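Local coordinates for type IV pilus assembly protein PilF (Thermus thermophilus HB8, PDB 5OIU), which probably couples ATP binding and hydrolysis to conformational changes of a hexameric motor that powers assembly of type IV pili, at residues G81-R86 with V92-S97; D178-E183 with I187-V192; N264-L269 with E340-I345. All coordinates share one frame; numbering follows the deposited sequence.

Contact 1 of 3, residues G81-R86 with V92-S97; sequences GRVRYR and VDLRLS. With ATP (adenosine-5'-triphosphate), chain Q.
Asp93 faces three arginines of the neighbouring strand, and the polar side of this antiparallel pair is organised around its carboxylate. Arg82 NH1 forms a salt bridge to Asp93 OD2 at 3.1 Å; the oxygen lies in the guanidinium plane, is approached on its anti side, and the two flat groups stand 89° apart. Arg86 NH2 takes the other oxygen, Asp93 OD1, at 2.8 Å, with the planes only 26° apart. The Arg86 chain bends at chi2, which lays its guanidinium over Arg84 CB. Arg84 NE makes no direct bond to the carboxylate; a water accepts from NE and donates to Asp93 OD2.

Beyond Asp93, the bend of the Arg82 chain at chi3 (-88°) turns NH2 to the nucleotide. Arg82 NH2 lies 2.6 Å from ATP O2A, a weak hydrogen bond by its angle, and makes a second weak one to O3G. The grip of Asp93 on NH1 is consistent with a second-shell role in orienting the phosphate-facing end.

Backbone bonds run in both directions at Gly81-Leu96, Val83-Leu94 and Tyr85-Val92; Val83 N meets Leu94 O at 2.7 Å.

The other face is apolar. Leu94 CD1 wedges between Val83 CG1, at 3.7 Å, and Tyr85 CB, at 3.6 Å, while Val83 CG2 rests on Leu96 CB. Helices 6-22 and 57-67 pack against this side.

The arrangement is that of a two-faced beta hairpin, strands 79-87 and 90-101, with 79-87 the outermost strand, within this chain, of the antiparallel six-stranded sheet; its charged face contributes Arg82 to the ATP pocket.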
loop_
_atom_site.group_PDB
_atom_site.type_symbol
_atom_site.label_atom_id
_atom_site.label_comp_id
_atom_site.label_asym_id
_atom_site.label_seq_id
_atom_site.Cartn_x
_atom_site.Cartn_y
_atom_site.Cartn_z
ATOM N N GLY C 81 -23.176 -23.165 7.956
ATOM C CA GLY C 81 -23.507 -23.764 6.687
ATOM C C GLY C 81 -24.998 -23.978 6.611
ATOM O O GLY C 81 -25.694 -24.064 7.632
ATOM N N ARG C 82 -25.479 -24.054 5.384
ATOM C CA ARG C 82 -26.871 -24.375 5.151
ATOM C C ARG C 82 -26.999 -25.867 4.903
ATOM O O ARG C 82 -26.124 -26.484 4.290
ATOM C CB ARG C 82 -27.439 -23.594 3.976
ATOM C CG ARG C 82 -28.894 -23.327 4.135
ATOM C CD ARG C 82 -29.478 -22.803 2.876
ATOM N NE ARG C 82 -29.370 -21.358 2.797
ATOM C CZ ARG C 82 -30.321 -20.584 2.280
ATOM N NH1 ARG C 82 -31.445 -21.131 1.835
ATOM N NH2 ARG C 82 -30.156 -19.268 2.225
ATOM N N VAL C 83 -28.083 -26.441 5.412
ATOM C CA VAL C 83 -28.394 -27.856 5.268
ATOM C C VAL C 83 -29.681 -27.953 4.466
ATOM O O VAL C 83 -30.738 -27.506 4.928
ATOM C CB VAL C 83 -28.560 -28.545 6.633
ATOM C CG1 VAL C 83 -28.979 -29.978 6.441
ATOM C CG2 VAL C 83 -27.272 -28.458 7.464
ATOM N N ARG C 84 -29.604 -28.535 3.278
ATOM C CA ARG C 84 -30.805 -28.722 2.462
ATOM C C ARG C 84 -31.301 -30.147 2.679
ATOM O O ARG C 84 -30.910 -31.083 1.980
ATOM C CB ARG C 84 -30.511 -28.405 1.010
ATOM C CG ARG C 84 -29.670 -27.166 0.919
ATOM C CD ARG C 84 -29.423 -26.712 -0.492
ATOM N NE ARG C 84 -29.268 -25.257 -0.554
ATOM C CZ ARG C 84 -28.162 -24.615 -0.188
ATOM N NH1 ARG C 84 -27.129 -25.306 0.278
ATOM N NH2 ARG C 84 -28.092 -23.290 -0.288
ATOM N N TYR C 85 -32.180 -30.293 3.672
ATOM C CA TYR C 85 -32.693 -31.581 4.128
ATOM C C TYR C 85 -33.857 -32.039 3.255
ATOM O O TYR C 85 -34.907 -31.383 3.197
ATOM C CB TYR C 85 -33.130 -31.455 5.584
ATOM C CG TYR C 85 -33.415 -32.754 6.279
ATOM C CD1 TYR C 85 -32.392 -33.498 6.830
ATOM C CD2 TYR C 85 -34.712 -33.227 6.396
ATOM C CE1 TYR C 85 -32.648 -34.677 7.475
ATOM C CE2 TYR C 85 -34.975 -34.400 7.033
ATOM C CZ TYR C 85 -33.936 -35.126 7.571
ATOM O OH TYR C 85 -34.198 -36.310 8.221
ATOM N N ARG C 86 -33.679 -33.174 2.589
ATOM C CA ARG C 86 -34.692 -33.742 1.705
ATOM C C ARG C 86 -34.796 -35.230 2.028
ATOM O O ARG C 86 -33.925 -36.013 1.629
ATOM C CB ARG C 86 -34.331 -33.491 0.242
ATOM C CG ARG C 86 -34.702 -32.086 -0.270
ATOM C CD ARG C 86 -33.511 -31.146 -0.282
ATOM N NE ARG C 86 -33.870 -29.728 -0.420
ATOM C CZ ARG C 86 -34.118 -28.907 0.601
ATOM N NH1 ARG C 86 -34.073 -29.350 1.844
ATOM N NH2 ARG C 86 -34.419 -27.636 0.385
ATOM N N VAL C 92 -36.905 -29.288 4.109
ATOM C CA VAL C 92 -36.652 -28.058 4.847
ATOM C C VAL C 92 -35.184 -27.685 4.723
ATOM O O VAL C 92 -34.307 -28.551 4.725
ATOM C CB VAL C 92 -37.083 -28.210 6.325
ATOM C CG1 VAL C 92 -36.545 -29.521 6.909
ATOM C CG2 VAL C 92 -36.630 -27.022 7.147
ATOM N N ASP C 93 -34.930 -26.379 4.615
ATOM C CA ASP C 93 -33.589 -25.806 4.669
ATOM C C ASP C 93 -33.270 -25.347 6.084
ATOM O O ASP C 93 -34.027 -24.571 6.682
ATOM C CB ASP C 93 -33.467 -24.615 3.726
ATOM C CG ASP C 93 -32.840 -24.984 2.407
ATOM O OD1 ASP C 93 -32.709 -26.210 2.119
ATOM O OD2 ASP C 93 -32.487 -24.035 1.662
ATOM N N LEU C 94 -32.134 -25.793 6.596
ATOM C CA LEU C 94 -31.699 -25.484 7.948
ATOM C C LEU C 94 -30.454 -24.613 7.916
ATOM O O LEU C 94 -29.476 -24.945 7.242
ATOM C CB LEU C 94 -31.416 -26.774 8.720
ATOM C CG LEU C 94 -32.579 -27.757 8.742
ATOM C CD1 LEU C 94 -32.198 -29.091 8.142
ATOM C CD2 LEU C 94 -33.020 -27.919 10.178
ATOM N N ARG C 95 -30.504 -23.492 8.631
ATOM C CA ARG C 95 -29.311 -22.721 8.984
ATOM C C ARG C 95 -28.577 -23.459 10.102
ATOM O O ARG C 95 -29.098 -23.591 11.210
ATOM C CB ARG C 95 -29.727 -21.316 9.419
ATOM C CG ARG C 95 -28.644 -20.240 9.407
ATOM C CD ARG C 95 -27.903 -20.124 10.750
ATOM N NE ARG C 95 -28.771 -20.006 11.937
ATOM C CZ ARG C 95 -29.479 -18.921 12.254
ATOM N NH1 ARG C 95 -29.444 -17.858 11.466
ATOM N NH2 ARG C 95 -30.233 -18.909 13.353
ATOM N N LEU C 96 -27.383 -23.962 9.824
ATOM C CA LEU C 96 -26.622 -24.699 10.821
ATOM C C LEU C 96 -25.514 -23.826 11.408
ATOM O O LEU C 96 -24.871 -23.054 10.691
ATOM C CB LEU C 96 -26.025 -25.968 10.210
ATOM C CG LEU C 96 -24.997 -26.680 11.103
ATOM C CD1 LEU C 96 -25.588 -27.072 12.442
ATOM C CD2 LEU C 96 -24.415 -27.890 10.415
ATOM N N SER C 97 -25.302 -23.942 12.722
ATOM C CA SER C 97 -24.259 -23.199 13.417
ATOM C C SER C 97 -23.656 -24.080 14.495
ATOM O O SER C 97 -24.395 -24.635 15.310
ATOM C CB SER C 97 -24.817 -21.918 14.036
ATOM O OG SER C 97 -24.094 -21.546 15.194
HETATM P PG ATP Q . -26.745 -17.714 1.081
HETATM O O1G ATP Q . -25.839 -16.774 1.871
HETATM O O2G ATP Q . -26.334 -17.893 -0.365
HETATM O O3G ATP Q . -27.033 -19.030 1.756
HETATM P PB ATP Q . -28.746 -15.859 0.172
HETATM O O1B ATP Q . -28.014 -14.601 0.560
HETATM O O2B ATP Q . -28.766 -16.341 -1.260
HETATM O O3B ATP Q . -28.232 -17.071 1.096
HETATM P PA ATP Q . -31.452 -16.613 -0.024
HETATM O O1A ATP Q . -32.044 -16.162 -1.332
HETATM O O2A ATP Q . -30.972 -18.040 0.096
HETATM O O3A ATP Q . -30.291 -15.668 0.567
HETATM O "O5'" ATP Q . -32.639 -16.356 1.023
HETATM C "C5'" ATP Q . -32.524 -16.695 2.403
HETATM C "C4'" ATP Q . -33.943 -16.770 2.952
HETATM O "O4'" ATP Q . -34.571 -15.484 2.917
HETATM C "C3'" ATP Q . -34.775 -17.706 2.098
HETATM O "O3'" ATP Q . -35.545 -18.472 3.045
HETATM C "C2'" ATP Q . -35.595 -16.758 1.228
HETATM O "O2'" ATP Q . -36.838 -17.307 0.753
HETATM C "C1'" ATP Q . -35.750 -15.522 2.118
HETATM N N9 ATP Q . -35.824 -14.259 1.357
HETATM C C8 ATP Q . -34.941 -13.879 0.408
HETATM N N7 ATP Q . -35.270 -12.662 -0.100
HETATM C C5 ATP Q . -36.387 -12.246 0.518
HETATM C C6 ATP Q . -37.253 -11.048 0.443
HETATM N N6 ATP Q . -36.988 -10.037 -0.424
HETATM N N1 ATP Q . -38.319 -10.994 1.268
HETATM C C2 ATP Q . -38.584 -11.996 2.132
HETATM N N3 ATP Q . -37.839 -13.114 2.256
HETATM C C4 ATP Q . -36.744 -13.299 1.488
HETATM O O HOH W 1 -31.837 -24.866 -0.791
#

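Contact 2 of 3, residues D178-E183 with I187-V192; sequences DPVEYE and INQTQV
The segments 178-183 and 187-192 run in roughly opposite directions, 160° apart end to end, but do not pair as strands: their closest CA atoms, those of Asp178 with Val192 and of Val180 with Gln191, are 5.6 Å apart. Residues 178-183 belong to the loop that leaves strand 173-177, and the chain then returns as 188-191, a short, weakly bonded strand parallel to 173-177 and the outermost of the P-loop NTPase sheet within this chain; Gln189 also bonds through its backbone to the third subunit. A cis peptide before Pro179 kinks the loop near its start.

Glutamine side chains bridge the gap to the loop backbone. Gln191, with CG anti to its own N (chi1 -171°) and an extended chain, brings OE1 to Val180 N at 2.8 Å, the donor tilted 18° from the amide carbonyl plane. Gln189 NE2 donates to Tyr182 O at 3.0 Å, the oxygen lying near the Gln189 amide plane, and also to Glu177 OE2 just before the loop. Val180 sits between the two glutamines, its CG2 against Gln191 CB and its CG1 3.6 Å from Gln189 NE2. Asp178 is salt-bridged to Arg221, and Val192 CG2 lies 3.4 Å from Asp178 CB.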
loop_
_atom_site.group_PDB
_atom_site.type_symbol
_atom_site.label_atom_id
_atom_site.label_comp_id
_atom_site.label_asym_id
_atom_site.label_seq_id
_atom_site.Cartn_x
_atom_site.Cartn_y
_atom_site.Cartn_z
ATOM N N ASP C 178 -23.534 -23.367 -6.514
ATOM C CA ASP C 178 -23.121 -24.288 -5.457
ATOM C C ASP C 178 -24.019 -24.114 -4.248
ATOM O O ASP C 178 -23.724 -23.316 -3.350
ATOM C CB ASP C 178 -21.666 -24.073 -5.051
ATOM C CG ASP C 178 -21.235 -25.010 -3.937
ATOM O OD1 ASP C 178 -21.911 -26.041 -3.726
ATOM O OD2 ASP C 178 -20.225 -24.716 -3.268
ATOM N N PRO C 179 -25.120 -24.870 -4.174
ATOM C CA PRO C 179 -25.538 -25.804 -5.215
ATOM C C PRO C 179 -26.547 -25.132 -6.143
ATOM O O PRO C 179 -26.807 -23.946 -5.983
ATOM C CB PRO C 179 -26.186 -26.928 -4.407
ATOM C CG PRO C 179 -26.862 -26.179 -3.254
ATOM C CD PRO C 179 -26.050 -24.895 -3.026
ATOM N N VAL C 180 -27.113 -25.864 -7.096
ATOM C CA VAL C 180 -28.299 -25.367 -7.785
ATOM C C VAL C 180 -29.490 -25.499 -6.841
ATOM O O VAL C 180 -29.808 -26.602 -6.379
ATOM C CB VAL C 180 -28.542 -26.135 -9.090
ATOM C CG1 VAL C 180 -29.936 -25.864 -9.601
ATOM C CG2 VAL C 180 -27.530 -25.730 -10.135
ATOM N N GLU C 181 -30.189 -24.402 -6.617
ATOM C CA GLU C 181 -31.347 -24.374 -5.697
ATOM C C GLU C 181 -32.649 -24.391 -6.493
ATOM O O GLU C 181 -33.273 -25.418 -6.601
ATOM C CB GLU C 181 -31.335 -23.069 -4.910
ATOM C CG GLU C 181 -30.298 -22.990 -3.817
ATOM C CD GLU C 181 -30.112 -21.591 -3.260
ATOM O OE1 GLU C 181 -30.943 -21.165 -2.485
ATOM O OE2 GLU C 181 -29.145 -20.945 -3.611
ATOM N N TYR C 182 -33.059 -23.267 -6.991
ATOM C CA TYR C 182 -34.284 -23.185 -7.752
ATOM C C TYR C 182 -34.072 -23.703 -9.171
ATOM O O TYR C 182 -32.948 -23.759 -9.681
ATOM C CB TYR C 182 -34.784 -21.739 -7.787
ATOM C CG TYR C 182 -34.822 -21.053 -6.429
ATOM C CD1 TYR C 182 -33.672 -20.495 -5.869
ATOM C CD2 TYR C 182 -36.017 -20.946 -5.714
ATOM C CE1 TYR C 182 -33.708 -19.862 -4.621
ATOM C CE2 TYR C 182 -36.068 -20.311 -4.463
ATOM C CZ TYR C 182 -34.915 -19.774 -3.921
ATOM O OH TYR C 182 -34.968 -19.147 -2.681
ATOM N N GLU C 183 -35.185 -24.099 -9.799
ATOM C CA GLU C 183 -35.265 -24.441 -11.220
ATOM C C GLU C 183 -36.120 -23.386 -11.908
ATOM O O GLU C 183 -37.315 -23.266 -11.615
ATOM C CB GLU C 183 -35.880 -25.821 -11.423
ATOM C CG GLU C 183 -35.316 -26.887 -10.525
ATOM C CD GLU C 183 -34.213 -27.669 -11.207
ATOM O OE1 GLU C 183 -34.372 -28.906 -11.356
ATOM O OE2 GLU C 183 -33.203 -27.041 -11.608
ATOM N N ILE C 187 -33.590 -21.631 -18.478
ATOM C CA ILE C 187 -32.188 -21.287 -18.289
ATOM C C ILE C 187 -31.431 -22.603 -18.126
ATOM O O ILE C 187 -32.003 -23.619 -17.716
ATOM C CB ILE C 187 -31.927 -20.346 -17.084
ATOM C CG1 ILE C 187 -32.207 -21.070 -15.770
ATOM C CG2 ILE C 187 -32.745 -19.079 -17.177
ATOM C CD1 ILE C 187 -31.825 -20.270 -14.560
ATOM N N ASN C 188 -30.148 -22.591 -18.474
ATOM C CA ASN C 188 -29.292 -23.760 -18.339
ATOM C C ASN C 188 -28.511 -23.653 -17.041
ATOM O O ASN C 188 -27.826 -22.652 -16.803
ATOM C CB ASN C 188 -28.326 -23.884 -19.520
ATOM C CG ASN C 188 -29.020 -23.774 -20.850
ATOM O OD1 ASN C 188 -28.818 -22.808 -21.603
ATOM N ND2 ASN C 188 -29.852 -24.754 -21.152
ATOM N N GLN C 189 -28.595 -24.679 -16.211
ATOM C CA GLN C 189 -27.956 -24.617 -14.910
ATOM C C GLN C 189 -26.959 -25.752 -14.743
ATOM O O GLN C 189 -27.205 -26.890 -15.166
ATOM C CB GLN C 189 -28.996 -24.637 -13.798
ATOM C CG GLN C 189 -29.967 -23.478 -13.877
ATOM C CD GLN C 189 -31.037 -23.543 -12.799
ATOM O OE1 GLN C 189 -32.111 -24.099 -13.017
ATOM N NE2 GLN C 189 -30.749 -22.964 -11.635
ATOM N N THR C 190 -25.837 -25.415 -14.116
ATOM C CA THR C 190 -24.695 -26.298 -13.922
ATOM C C THR C 190 -24.253 -26.179 -12.472
ATOM O O THR C 190 -24.092 -25.063 -11.962
ATOM C CB THR C 190 -23.552 -25.909 -14.872
ATOM O OG1 THR C 190 -23.948 -26.186 -16.219
ATOM C CG2 THR C 190 -22.258 -26.668 -14.554
ATOM N N GLN C 191 -24.084 -27.318 -11.805
ATOM C CA GLN C 191 -23.732 -27.356 -10.391
ATOM C C GLN C 191 -22.271 -27.732 -10.219
ATOM O O GLN C 191 -21.768 -28.622 -10.919
ATOM C CB GLN C 191 -24.583 -28.368 -9.643
ATOM C CG GLN C 191 -24.403 -28.291 -8.177
ATOM C CD GLN C 191 -25.467 -29.069 -7.443
ATOM O OE1 GLN C 191 -26.583 -28.573 -7.207
ATOM N NE2 GLN C 191 -25.139 -30.310 -7.092
ATOM N N VAL C 192 -21.583 -27.061 -9.285
ATOM C CA VAL C 192 -20.182 -27.398 -9.070
ATOM C C VAL C 192 -20.102 -28.797 -8.481
ATOM O O VAL C 192 -20.980 -29.225 -7.723
ATOM C CB VAL C 192 -19.469 -26.354 -8.189
ATOM C CG1 VAL C 192 -19.676 -24.940 -8.752
ATOM C CG2 VAL C 192 -19.940 -26.442 -6.778
#

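Contact 3 of 3, residues N264-L269 with E340-I345; sequences NISAAL and EIRHAI
This is a small, buried helix-to-helix contact between the end of helix 262-268 and helix 339-347, elements that flank the last two strands, 269-281 and 328-336, of the P-loop NTPase sheet. The local axes run nearly antiparallel, at 168°, and approach to 8.8 Å. The CA atoms of Ser266 and Arg342 come within 4.9 Å of each other, and the small Ser266 side chain is the one that lies there.

The CB of Ser266 is directed toward the partner helix. With chi1 at -170°, its OG lies beside the carbonyl carbon of its own residue and reaches Arg342 O at 3.1 Å, a hydrogen bond that is weak. The same OG also touches Arg342 CB. The aliphatic part of Arg342 then runs alongside the first helix: Arg342 CG lies 3.2 Å from Ser266 O and CD at 3.3 Å, so methylene groups line this carbonyl, which also sits at the edge of the guanidinium plane.

One turn further on, Ile345 supplies the apolar half. Its CG2 meets Ile265 CG2 at 4.0 Å, the two side chains crossing at about a right angle, and Ile252 of helix 248-257 also packs on Ile345 from the same chain.

With one weak polar bond beside a single isoleucine pair, the chemistry implies modest packing that gives the buried serine hydroxyl a carbonyl partner at the border of polar and apolar parts.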
loop_
_atom_site.group_PDB
_atom_site.type_symbol
_atom_site.label_atom_id
_atom_site.label_comp_id
_atom_site.label_asym_id
_atom_site.label_seq_id
_atom_site.Cartn_x
_atom_site.Cartn_y
_atom_site.Cartn_z
ATOM N N ASN C 264 -9.647 -3.290 -15.368
ATOM C CA ASN C 264 -10.682 -4.240 -15.760
ATOM C C ASN C 264 -11.931 -4.118 -14.879
ATOM O O ASN C 264 -13.047 -4.305 -15.371
ATOM C CB ASN C 264 -10.107 -5.663 -15.754
ATOM C CG ASN C 264 -9.257 -5.963 -17.013
ATOM O OD1 ASN C 264 -9.311 -5.226 -18.006
ATOM N ND2 ASN C 264 -8.488 -7.046 -16.971
ATOM N N ILE C 265 -11.779 -3.768 -13.597
ATOM C CA ILE C 265 -12.955 -3.519 -12.763
ATOM C C ILE C 265 -13.714 -2.301 -13.271
ATOM O O ILE C 265 -14.945 -2.315 -13.387
ATOM C CB ILE C 265 -12.541 -3.350 -11.289
ATOM C CG1 ILE C 265 -11.799 -4.588 -10.791
ATOM C CG2 ILE C 265 -13.726 -3.056 -10.418
ATOM C CD1 ILE C 265 -11.358 -4.509 -9.331
ATOM N N SER C 266 -12.987 -1.235 -13.597
ATOM C CA SER C 266 -13.634 -0.004 -14.040
ATOM C C SER C 266 -14.402 -0.214 -15.342
ATOM O O SER C 266 -15.494 0.333 -15.527
ATOM C CB SER C 266 -12.589 1.105 -14.205
ATOM O OG SER C 266 -13.231 2.354 -14.405
ATOM N N ALA C 267 -13.852 -1.022 -16.243
ATOM C CA ALA C 267 -14.443 -1.203 -17.559
ATOM C C ALA C 267 -15.683 -2.099 -17.563
ATOM O O ALA C 267 -16.483 -2.007 -18.496
ATOM C CB ALA C 267 -13.388 -1.774 -18.514
ATOM N N ALA C 268 -15.866 -2.954 -16.554
ATOM C CA ALA C 268 -16.840 -4.047 -16.611
ATOM C C ALA C 268 -17.975 -3.915 -15.609
ATOM O O ALA C 268 -19.113 -4.302 -15.913
ATOM C CB ALA C 268 -16.142 -5.396 -16.382
ATOM N N LEU C 269 -17.684 -3.395 -14.418
ATOM C CA LEU C 269 -18.677 -3.330 -13.361
ATOM C C LEU C 269 -19.751 -2.328 -13.733
ATOM O O LEU C 269 -19.450 -1.167 -14.004
ATOM C CB LEU C 269 -18.014 -2.948 -12.047
ATOM C CG LEU C 269 -18.963 -2.896 -10.854
ATOM C CD1 LEU C 269 -19.427 -4.275 -10.534
ATOM C CD2 LEU C 269 -18.260 -2.291 -9.658
ATOM N N GLU C 340 -17.572 9.020 -12.799
ATOM C CA GLU C 340 -16.846 9.464 -11.617
ATOM C C GLU C 340 -16.369 8.275 -10.795
ATOM O O GLU C 340 -15.201 8.223 -10.384
ATOM C CB GLU C 340 -17.723 10.391 -10.786
ATOM C CG GLU C 340 -16.921 11.467 -10.113
ATOM C CD GLU C 340 -17.775 12.323 -9.217
ATOM O OE1 GLU C 340 -19.005 12.377 -9.461
ATOM O OE2 GLU C 340 -17.217 12.928 -8.271
ATOM N N ILE C 341 -17.261 7.303 -10.557
ATOM C CA ILE C 341 -16.876 6.091 -9.839
ATOM C C ILE C 341 -15.803 5.333 -10.611
ATOM O O ILE C 341 -14.787 4.907 -10.042
ATOM C CB ILE C 341 -18.108 5.212 -9.579
ATOM C CG1 ILE C 341 -18.992 5.863 -8.526
ATOM C CG2 ILE C 341 -17.680 3.829 -9.143
ATOM C CD1 ILE C 341 -20.462 5.610 -8.750
ATOM N N ARG C 342 -16.018 5.147 -11.921
ATOM C CA ARG C 342 -14.999 4.533 -12.770
ATOM C C ARG C 342 -13.668 5.229 -12.570
ATOM O O ARG C 342 -12.642 4.588 -12.324
ATOM C CB ARG C 342 -15.429 4.589 -14.244
ATOM C CG ARG C 342 -16.221 3.373 -14.697
ATOM C CD ARG C 342 -16.574 3.410 -16.157
ATOM N NE ARG C 342 -18.005 3.190 -16.367
ATOM C CZ ARG C 342 -18.880 4.164 -16.612
ATOM N NH1 ARG C 342 -18.471 5.421 -16.688
ATOM N NH2 ARG C 342 -20.165 3.884 -16.790
ATOM N N HIS C 343 -13.693 6.560 -12.621
ATOM C CA HIS C 343 -12.503 7.360 -12.358
ATOM C C HIS C 343 -11.937 7.074 -10.959
ATOM O O HIS C 343 -10.713 6.970 -10.784
ATOM C CB HIS C 343 -12.875 8.837 -12.568
ATOM C CG HIS C 343 -11.761 9.804 -12.330
ATOM N ND1 HIS C 343 -10.429 9.446 -12.381
ATOM C CD2 HIS C 343 -11.786 11.128 -12.042
ATOM C CE1 HIS C 343 -9.682 10.506 -12.128
ATOM N NE2 HIS C 343 -10.481 11.540 -11.923
ATOM N N ALA C 344 -12.806 6.888 -9.957
ATOM C CA ALA C 344 -12.298 6.641 -8.606
ATOM C C ALA C 344 -11.670 5.257 -8.484
ATOM O O ALA C 344 -10.690 5.084 -7.750
ATOM C CB ALA C 344 -13.407 6.814 -7.570
ATOM N N ILE C 345 -12.229 4.263 -9.189
ATOM C CA ILE C 345 -11.671 2.910 -9.187
ATOM C C ILE C 345 -10.272 2.918 -9.785
ATOM O O ILE C 345 -9.318 2.388 -9.195
ATOM C CB ILE C 345 -12.599 1.946 -9.955
ATOM C CG1 ILE C 345 -14.021 2.015 -9.398
ATOM C CG2 ILE C 345 -12.058 0.504 -9.916
ATOM C CD1 ILE C 345 -15.081 1.317 -10.223
#

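Overall arrangement
Contacts 1 and 2 are neighbours beside the nucleotide, their centres 17 Å apart, and they meet where Arg84 NH1 packs 3.5 Å from Pro179 CD. The first brings Arg82 to the phosphates from the antiparallel N-terminal sheet; the second belongs to the P-loop NTPase sheet, with the Tyr182 side chain about 4 Å from ATP. Together they place a hairpin of one sheet and a loop that connects two strands of the other beside one ligand. Contact 3 lies apart, its centre 38 Å from that of contact 1 and 30 Å from that of contact 2. Its nearest atoms are about 22 and 20 Å from theirs, so it is structural packing remote from the contacts that border the nucleotide.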